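Local coordinates for protein tRNA (adenine(9)-N1)-methyltransferase (Sulfolobus acidocaldarius, PDB 5A7Z) that catalyses the S-adenosyl-L-methionine-dependent N1-methylation of adenosine at position 9 of tRNA, at residues Ile190-Asn195 against Glu254-Leu259. Sequence-based numbering, arbitrary orientation.
Sequences ILRDHN and ELDQSL
Arg-192, on helix 188-192, spans the gap to the link 256-258 that joins helices 242-255 and 259-265. Its CG lies anti to the carbonyl carbon (chi1 -59°), and a bend at chi2 (-140°) carries the guanidinium over to the backbone of Asp-256 and Gln-257. Arg-192 NH2 comes within 2.9 Å of Gln-257 O, at the edge of the group, but the angle is too poor for a hydrogen bond; its stronger partner is Val-252 O, on helix 242-255. The side chains of Arg-192 and Asp-256 cross at about a right angle, with carboxylate and guanidinium planes 49° apart. Asp-256 OD1 stands 3.9 Å from Arg-192 NE and well out of the guanidinium plane, a long salt bridge resting on charge alone. Deeper in, the methyl groups Leu-191 CD1 and Leu-259 CD1 approach loosely, 4.4 Å apart, an apolar contact between buried side chains. Around this spot, Lys-253 of helix 242-255 bonds Leu-191 O and His-194 O, while Asp-188 accepts from Leu-259 N at the start of helix 259-265. The contact thus packs the C-terminal helices against helix 188-192, which leads into strand 196-202 of the mixed sheet of the SPOUT methyltransferase domain.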
loop_
_atom_site.group_PDB
_atom_site.type_symbol
_atom_site.label_atom_id
_atom_site.label_comp_id
_atom_site.label_asym_id
_atom_site.label_seq_id
_atom_site.Cartn_x
_atom_site.Cartn_y
_atom_site.Cartn_z
ATOM N N ILE A 190 3.132 7.584 -15.363
ATOM C CA ILE A 190 2.484 8.611 -14.542
ATOM C C ILE A 190 2.429 8.137 -13.094
ATOM O O ILE A 190 2.766 8.870 -12.169
ATOM C CB ILE A 190 1.059 8.913 -14.972
ATOM C CG1 ILE A 190 1.026 9.561 -16.363
ATOM C CG2 ILE A 190 0.397 9.836 -13.946
ATOM C CD1 ILE A 190 1.856 10.806 -16.487
ATOM N N LEU A 191 2.023 6.886 -12.912
ATOM C CA LEU A 191 1.893 6.323 -11.580
ATOM C C LEU A 191 3.212 6.120 -10.873
ATOM O O LEU A 191 3.321 6.423 -9.693
ATOM C CB LEU A 191 1.138 5.011 -11.623
ATOM C CG LEU A 191 -0.266 5.091 -12.211
ATOM C CD1 LEU A 191 -0.932 3.740 -12.074
ATOM C CD2 LEU A 191 -1.088 6.190 -11.539
ATOM N N ARG A 192 4.221 5.608 -11.578
ATOM C CA ARG A 192 5.505 5.346 -10.935
ATOM C C ARG A 192 6.173 6.662 -10.594
ATOM O O ARG A 192 6.867 6.772 -9.594
ATOM C CB ARG A 192 6.410 4.467 -11.802
ATOM C CG ARG A 192 5.779 3.114 -12.131
ATOM C CD ARG A 192 6.756 1.937 -12.085
ATOM N NE ARG A 192 6.043 0.658 -12.220
ATOM C CZ ARG A 192 5.560 0.174 -13.372
ATOM N NH1 ARG A 192 5.762 0.829 -14.519
ATOM N NH2 ARG A 192 4.876 -0.972 -13.385
ATOM N N ASP A 193 5.892 7.681 -11.384
ATOM C CA ASP A 193 6.499 8.981 -11.171
ATOM C C ASP A 193 5.872 9.807 -10.074
ATOM O O ASP A 193 6.379 10.869 -9.784
ATOM C CB ASP A 193 6.453 9.800 -12.454
ATOM C CG ASP A 193 7.396 9.265 -13.524
ATOM O OD1 ASP A 193 8.089 8.239 -13.253
ATOM O OD2 ASP A 193 7.415 9.858 -14.637
ATOM N N HIS A 194 4.777 9.362 -9.481
ATOM C CA HIS A 194 4.171 10.111 -8.402
ATOM C C HIS A 194 4.274 9.364 -7.105
ATOM O O HIS A 194 4.400 8.187 -7.109
ATOM C CB HIS A 194 2.749 10.455 -8.727
ATOM C CG HIS A 194 2.620 11.607 -9.651
ATOM N ND1 HIS A 194 2.708 11.474 -11.010
ATOM C CD2 HIS A 194 2.421 12.919 -9.413
ATOM C CE1 HIS A 194 2.562 12.653 -11.575
ATOM N NE2 HIS A 194 2.391 13.547 -10.627
ATOM N N ASN A 195 4.250 10.052 -5.987
ATOM C CA ASN A 195 4.454 9.351 -4.712
ATOM C C ASN A 195 3.297 9.475 -3.713
ATOM O O ASN A 195 3.381 8.958 -2.600
ATOM C CB ASN A 195 5.777 9.750 -4.068
ATOM C CG ASN A 195 5.837 11.201 -3.716
ATOM O OD1 ASN A 195 4.861 11.913 -3.831
ATOM N ND2 ASN A 195 6.993 11.648 -3.249
ATOM N N GLU A 254 4.413 -1.500 -6.714
ATOM C CA GLU A 254 5.162 -2.364 -5.796
ATOM C C GLU A 254 5.434 -3.729 -6.406
ATOM O O GLU A 254 6.378 -4.411 -6.028
ATOM C CB GLU A 254 4.413 -2.517 -4.478
ATOM C CG GLU A 254 4.449 -1.268 -3.616
ATOM C CD GLU A 254 5.838 -0.974 -3.081
ATOM O OE1 GLU A 254 6.559 -1.923 -2.713
ATOM O OE2 GLU A 254 6.195 0.201 -3.013
ATOM N N LEU A 255 4.600 -4.128 -7.349
ATOM C CA LEU A 255 4.766 -5.420 -8.005
ATOM C C LEU A 255 5.311 -5.269 -9.404
ATOM O O LEU A 255 5.558 -6.240 -10.080
ATOM C CB LEU A 255 3.438 -6.173 -8.038
ATOM C CG LEU A 255 3.188 -7.138 -6.896
ATOM C CD1 LEU A 255 3.695 -6.618 -5.543
ATOM C CD2 LEU A 255 1.711 -7.493 -6.839
ATOM N N ASP A 256 5.519 -4.040 -9.830
ATOM C CA ASP A 256 5.923 -3.770 -11.202
ATOM C C ASP A 256 4.968 -4.387 -12.210
ATOM O O ASP A 256 5.383 -4.849 -13.250
ATOM C CB ASP A 256 7.353 -4.260 -11.450
ATOM C CG ASP A 256 8.375 -3.441 -10.699
ATOM O OD1 ASP A 256 8.292 -2.195 -10.788
ATOM O OD2 ASP A 256 9.226 -4.037 -9.986
ATOM N N GLN A 257 3.687 -4.371 -11.904
ATOM C CA GLN A 257 2.744 -4.870 -12.812
ATOM C C GLN A 257 2.385 -3.804 -13.810
ATOM O O GLN A 257 2.436 -2.598 -13.539
ATOM C CB GLN A 257 1.507 -5.348 -12.095
ATOM C CG GLN A 257 1.192 -6.791 -12.381
ATOM C CD GLN A 257 -0.183 -7.205 -11.929
ATOM O OE1 GLN A 257 -0.783 -6.574 -11.069
ATOM N NE2 GLN A 257 -0.702 -8.276 -12.526
ATOM N N SER A 258 2.077 -4.274 -15.003
ATOM C CA SER A 258 1.412 -3.484 -16.016
ATOM C C SER A 258 0.064 -2.924 -15.475
ATOM O O SER A 258 -0.707 -3.632 -14.794
ATOM C CB SER A 258 1.181 -4.401 -17.220
ATOM O OG SER A 258 0.536 -3.742 -18.236
ATOM N N LEU A 259 -0.214 -1.666 -15.780
ATOM C CA LEU A 259 -1.508 -1.068 -15.483
ATOM C C LEU A 259 -2.621 -1.907 -16.083
ATOM O O LEU A 259 -3.561 -2.301 -15.390
ATOM C CB LEU A 259 -1.572 0.351 -16.050
ATOM C CG LEU A 259 -2.873 1.116 -15.778
ATOM C CD1 LEU A 259 -3.378 0.870 -14.369
ATOM C CD2 LEU A 259 -2.682 2.606 -16.013
#